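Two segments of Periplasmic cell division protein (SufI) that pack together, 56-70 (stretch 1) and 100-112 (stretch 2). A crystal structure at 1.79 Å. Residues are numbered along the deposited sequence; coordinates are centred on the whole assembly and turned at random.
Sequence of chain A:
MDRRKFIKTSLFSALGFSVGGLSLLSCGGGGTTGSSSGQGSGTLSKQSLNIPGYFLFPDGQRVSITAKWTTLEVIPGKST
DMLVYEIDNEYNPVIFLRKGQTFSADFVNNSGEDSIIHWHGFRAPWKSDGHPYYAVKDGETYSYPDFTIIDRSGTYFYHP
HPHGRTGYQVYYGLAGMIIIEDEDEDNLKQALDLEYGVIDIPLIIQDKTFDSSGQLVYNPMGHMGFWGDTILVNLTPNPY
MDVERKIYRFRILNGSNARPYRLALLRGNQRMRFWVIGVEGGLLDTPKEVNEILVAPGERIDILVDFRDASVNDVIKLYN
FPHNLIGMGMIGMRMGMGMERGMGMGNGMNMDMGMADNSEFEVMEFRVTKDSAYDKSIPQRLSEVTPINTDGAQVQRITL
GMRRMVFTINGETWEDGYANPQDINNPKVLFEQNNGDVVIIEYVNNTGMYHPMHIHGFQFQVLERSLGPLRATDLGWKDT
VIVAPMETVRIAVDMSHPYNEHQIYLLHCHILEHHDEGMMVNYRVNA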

# COMPACT_ATOMS: atom_id res chain seq x y z
N LEU A 56 11.34 -15.39 5.15
CA LEU A 56 12.59 -14.88 4.61
C LEU A 56 12.72 -15.39 3.18
O LEU A 56 13.11 -16.54 2.95
CB LEU A 56 13.76 -15.32 5.48
CG LEU A 56 13.53 -15.07 6.98
CD1 LEU A 56 14.70 -15.59 7.79
CD2 LEU A 56 13.29 -13.60 7.25
N PHE A 57 12.39 -14.55 2.22
CA PHE A 57 12.40 -14.95 0.82
C PHE A 57 13.83 -15.23 0.38
O PHE A 57 14.66 -14.31 0.42
CB PHE A 57 11.77 -13.86 -0.03
CG PHE A 57 10.97 -14.38 -1.19
CD1 PHE A 57 9.59 -14.52 -1.09
CD2 PHE A 57 11.58 -14.71 -2.38
CE1 PHE A 57 8.85 -14.99 -2.16
CE2 PHE A 57 10.85 -15.19 -3.46
CZ PHE A 57 9.47 -15.33 -3.35
N PRO A 58 14.16 -16.45 -0.02
CA PRO A 58 15.55 -16.77 -0.35
C PRO A 58 16.01 -16.06 -1.61
O PRO A 58 15.22 -15.63 -2.45
CB PRO A 58 15.52 -18.29 -0.56
CG PRO A 58 14.14 -18.56 -1.02
CD PRO A 58 13.26 -17.59 -0.26
N ASP A 59 17.34 -15.95 -1.74
CA ASP A 59 17.97 -15.23 -2.84
C ASP A 59 18.13 -16.16 -4.04
O ASP A 59 18.92 -17.12 -3.99
CB ASP A 59 19.31 -14.65 -2.38
CG ASP A 59 20.00 -13.85 -3.47
OD1 ASP A 59 19.38 -13.59 -4.51
OD2 ASP A 59 21.18 -13.49 -3.27
N GLY A 60 17.39 -15.90 -5.11
CA GLY A 60 17.53 -16.67 -6.32
C GLY A 60 17.03 -18.09 -6.25
O GLY A 60 17.42 -18.92 -7.08
N GLN A 61 16.19 -18.42 -5.27
CA GLN A 61 15.61 -19.75 -5.14
C GLN A 61 14.11 -19.66 -5.31
O GLN A 61 13.46 -18.78 -4.73
CB GLN A 61 15.94 -20.37 -3.78
CG GLN A 61 17.42 -20.62 -3.58
CD GLN A 61 17.69 -21.31 -2.27
OE1 GLN A 61 16.84 -22.04 -1.75
NE2 GLN A 61 18.88 -21.09 -1.71
N ARG A 62 13.56 -20.56 -6.12
CA ARG A 62 12.16 -20.46 -6.51
C ARG A 62 11.23 -20.71 -5.33
O ARG A 62 11.43 -21.65 -4.54
CB ARG A 62 11.86 -21.44 -7.64
CG ARG A 62 12.28 -20.94 -9.01
CD ARG A 62 11.32 -19.88 -9.51
NE ARG A 62 11.97 -18.95 -10.42
CZ ARG A 62 11.33 -17.97 -11.06
NH1 ARG A 62 10.03 -17.81 -10.90
NH2 ARG A 62 12.00 -17.16 -11.87
N VAL A 63 10.21 -19.87 -5.21
CA VAL A 63 9.23 -19.93 -4.13
C VAL A 63 7.83 -19.92 -4.75
O VAL A 63 7.51 -19.03 -5.54
CB VAL A 63 9.38 -18.74 -3.17
CG1 VAL A 63 8.26 -18.76 -2.13
CG2 VAL A 63 10.75 -18.76 -2.51
N SER A 64 7.02 -20.90 -4.37
CA SER A 64 5.63 -20.96 -4.82
C SER A 64 4.76 -20.11 -3.90
O SER A 64 4.82 -20.24 -2.68
CB SER A 64 5.13 -22.40 -4.85
OG SER A 64 5.82 -23.17 -5.82
N ILE A 65 3.96 -19.24 -4.50
CA ILE A 65 2.97 -18.44 -3.78
C ILE A 65 1.62 -18.84 -4.34
O ILE A 65 1.29 -18.50 -5.49
CB ILE A 65 3.22 -16.94 -3.94
CG1 ILE A 65 4.66 -16.61 -3.53
CG2 ILE A 65 2.23 -16.15 -3.09
CD1 ILE A 65 5.07 -15.21 -3.86
N THR A 66 0.83 -19.56 -3.55
CA THR A 66 -0.42 -20.13 -4.00
C THR A 66 -1.59 -19.36 -3.41
O THR A 66 -1.71 -19.24 -2.19
CB THR A 66 -0.52 -21.61 -3.62
OG1 THR A 66 0.65 -22.30 -4.09
CG2 THR A 66 -1.76 -22.23 -4.25
N ALA A 67 -2.46 -18.84 -4.28
CA ALA A 67 -3.73 -18.28 -3.85
C ALA A 67 -4.77 -19.39 -3.82
O ALA A 67 -4.88 -20.15 -4.78
CB ALA A 67 -4.17 -17.15 -4.79
N LYS A 68 -5.51 -19.48 -2.73
CA LYS A 68 -6.45 -20.57 -2.58
C LYS A 68 -7.60 -20.15 -1.66
O LYS A 68 -7.48 -19.22 -0.86
CB LYS A 68 -5.77 -21.83 -2.02
CG LYS A 68 -5.33 -21.71 -0.56
CD LYS A 68 -4.96 -23.07 0.01
CE LYS A 68 -4.82 -23.00 1.51
NZ LYS A 68 -4.45 -24.31 2.12
N TRP A 69 -8.72 -20.86 -1.81
CA TRP A 69 -9.84 -20.71 -0.89
C TRP A 69 -9.60 -21.52 0.37
O TRP A 69 -9.05 -22.62 0.33
CB TRP A 69 -11.13 -21.16 -1.55
CG TRP A 69 -11.67 -20.17 -2.51
CD1 TRP A 69 -11.67 -20.26 -3.87
CD2 TRP A 69 -12.28 -18.92 -2.17
NE1 TRP A 69 -12.26 -19.14 -4.40
CE2 TRP A 69 -12.64 -18.30 -3.38
CE3 TRP A 69 -12.57 -18.27 -0.97
CZ2 TRP A 69 -13.27 -17.06 -3.43
CZ3 TRP A 69 -13.19 -17.04 -1.01
CH2 TRP A 69 -13.53 -16.44 -2.23
N THR A 70 -10.03 -20.96 1.50
CA THR A 70 -9.95 -21.61 2.80
C THR A 70 -10.98 -20.93 3.71
O THR A 70 -11.78 -20.11 3.25
CB THR A 70 -8.53 -21.54 3.37
OG1 THR A 70 -8.43 -22.39 4.52
CG2 THR A 70 -8.17 -20.11 3.78
N GLY A 100 19.17 -5.98 -3.28
CA GLY A 100 20.23 -6.57 -4.07
C GLY A 100 20.07 -8.05 -4.33
O GLY A 100 20.79 -8.59 -5.18
N GLN A 101 19.14 -8.72 -3.64
CA GLN A 101 18.94 -10.15 -3.84
C GLN A 101 18.13 -10.41 -5.11
O GLN A 101 17.46 -9.53 -5.66
CB GLN A 101 18.23 -10.77 -2.64
CG GLN A 101 16.73 -10.58 -2.66
CD GLN A 101 16.03 -11.40 -1.60
OE1 GLN A 101 15.96 -11.00 -0.44
NE2 GLN A 101 15.49 -12.55 -2.00
N THR A 102 18.20 -11.66 -5.57
CA THR A 102 17.37 -12.11 -6.67
C THR A 102 16.03 -12.61 -6.13
O THR A 102 15.98 -13.24 -5.07
CB THR A 102 18.07 -13.22 -7.47
OG1 THR A 102 19.26 -12.69 -8.07
CG2 THR A 102 17.16 -13.74 -8.57
N PHE A 103 14.96 -12.29 -6.85
CA PHE A 103 13.59 -12.60 -6.47
C PHE A 103 13.03 -13.57 -7.51
O PHE A 103 12.76 -13.17 -8.65
CB PHE A 103 12.78 -11.30 -6.39
CG PHE A 103 11.36 -11.48 -5.93
CD1 PHE A 103 10.31 -11.49 -6.84
CD2 PHE A 103 11.06 -11.60 -4.58
CE1 PHE A 103 9.00 -11.64 -6.42
CE2 PHE A 103 9.75 -11.75 -4.16
CZ PHE A 103 8.72 -11.77 -5.08
N SER A 104 12.86 -14.83 -7.13
CA SER A 104 12.43 -15.91 -8.03
C SER A 104 11.09 -16.46 -7.55
O SER A 104 11.06 -17.38 -6.73
CB SER A 104 13.48 -17.02 -8.10
OG SER A 104 14.77 -16.49 -8.37
N ALA A 105 9.99 -15.91 -8.06
CA ALA A 105 8.66 -16.27 -7.57
C ALA A 105 7.83 -16.94 -8.65
O ALA A 105 7.88 -16.54 -9.82
CB ALA A 105 7.91 -15.04 -7.05
N ASP A 106 7.07 -17.96 -8.25
CA ASP A 106 6.05 -18.58 -9.08
C ASP A 106 4.71 -18.39 -8.41
O ASP A 106 4.54 -18.76 -7.24
CB ASP A 106 6.31 -20.08 -9.30
CG ASP A 106 7.72 -20.37 -9.72
OD1 ASP A 106 8.44 -21.06 -8.96
OD2 ASP A 106 8.13 -19.90 -10.80
N PHE A 107 3.75 -17.81 -9.13
CA PHE A 107 2.39 -17.68 -8.64
C PHE A 107 1.57 -18.87 -9.10
O PHE A 107 1.39 -19.07 -10.31
CB PHE A 107 1.76 -16.37 -9.12
CG PHE A 107 0.27 -16.32 -8.91
CD1 PHE A 107 -0.28 -16.61 -7.68
CD2 PHE A 107 -0.57 -15.97 -9.96
CE1 PHE A 107 -1.66 -16.56 -7.48
CE2 PHE A 107 -1.95 -15.91 -9.77
CZ PHE A 107 -2.49 -16.21 -8.54
N VAL A 108 1.09 -19.67 -8.15
CA VAL A 108 0.20 -20.79 -8.44
C VAL A 108 -1.21 -20.36 -8.09
O VAL A 108 -1.50 -19.98 -6.95
CB VAL A 108 0.61 -22.04 -7.65
CG1 VAL A 108 -0.23 -23.23 -8.08
CG2 VAL A 108 2.10 -22.31 -7.85
N ASN A 109 -2.11 -20.41 -9.08
CA ASN A 109 -3.44 -19.82 -8.95
C ASN A 109 -4.46 -20.93 -8.71
O ASN A 109 -4.85 -21.65 -9.62
CB ASN A 109 -3.79 -19.02 -10.21
CG ASN A 109 -5.11 -18.28 -10.07
OD1 ASN A 109 -5.65 -18.14 -8.97
ND2 ASN A 109 -5.63 -17.79 -11.19
N ASN A 110 -4.92 -21.04 -7.46
CA ASN A 110 -6.05 -21.89 -7.10
C ASN A 110 -7.20 -21.05 -6.56
O ASN A 110 -7.99 -21.52 -5.74
CB ASN A 110 -5.63 -22.96 -6.09
CG ASN A 110 -4.62 -23.94 -6.65
OD1 ASN A 110 -4.56 -24.16 -7.86
ND2 ASN A 110 -3.82 -24.53 -5.77
N SER A 111 -7.29 -19.79 -7.00
CA SER A 111 -8.30 -18.88 -6.49
C SER A 111 -9.66 -19.06 -7.15
O SER A 111 -10.64 -18.47 -6.68
CB SER A 111 -7.84 -17.43 -6.69
OG SER A 111 -7.84 -17.08 -8.06
N GLY A 112 -9.76 -19.85 -8.22
CA GLY A 112 -11.01 -20.07 -8.90
C GLY A 112 -11.29 -19.15 -10.08
O GLY A 112 -12.28 -19.36 -10.79
O HOH W 1 14.03 -16.20 -4.72
O HOH W 2 -8.57 -23.08 -3.67

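The two stretches form a parallel β-sheet contact, extended at the N-terminal side by a loop that bonds through side chains, backbone and one water. They bury 1092 Å² between them, both sides summed.

The strand axes approach to 4.6 Å, and their N-to-C directions differ by 23°. Val 63 pairs with Ala 105, and the register continues through Ile 65 with Phe 107 to Ala 67 with Asn 109. Val 63, Ile 65 and Ala 67 use both their N and O atoms, as alternate residues do in a parallel ladder. Val 63 N donates to Ser 104 O (3.0 Å), and Val 63 O accepts from Asp 106 N (2.9 Å). Ile 65 N donates to Asp 106 O (2.8 Å), and Ile 65 O accepts from Val 108 N (2.9 Å). Ala 67 N donates to Val 108 O (3.1 Å), and Ala 67 O accepts from Asn 110 N (2.8 Å). Past this point a water takes over. It accepts from Trp 69 N (2.9 Å) and donates to Asn 110 O (2.7 Å). The Trp 69 indole makes a weak bond from NE1 to Ser 111 O (2.9 Å).

One sheet face carries Val 63, Ile 65, Ala 67, Ala 105 and Phe 107, and is mainly apolar. Ile 65 CD1 lies 4.3 Å from Ala 105 CB. Ala 67 CB meets the edge of the Phe 107 ring, 3.7 Å from CE1. Phe 57 adds to the apolar packing from the loop. Its ring forms an offset stack with Phe 103, with centroids 4.6 Å apart and planes at 24°. Phe 57 CZ also reaches Ala 105 CB at 4.0 Å.

The other face carries Ser 64, Thr 66, Asp 106 and Val 108. Thr 66 OG1 sits 3.6 Å from Val 108 CB. Arg 62 reaches across to Asp 106 in a salt bridge, NH1 to OD2 at 2.8 Å. The charges are opposite and attract, but the N-H...O angle of 128° makes the hydrogen bond within the salt bridge weak. One face of the guanidinium lies over Ser 104 CB and Ala 105 N.

In the loop, Asp 59 OD1 accepts a very short bond from Thr 102 N (2.5 Å). Gly 60 N returns one to Thr 102 O (3.0 Å). The positive phi of Gly 60 favours glycine. Gln 101 NE2 donates to Phe 57 O (3.1 Å) and, within its own stretch, to Thr 102 O (3.2 Å). A second water donates to Pro 58 O and Gln 61 O (both 2.6 Å) and accepts from Ser 104 N (3.0 Å), joining the stretches just before the ladder.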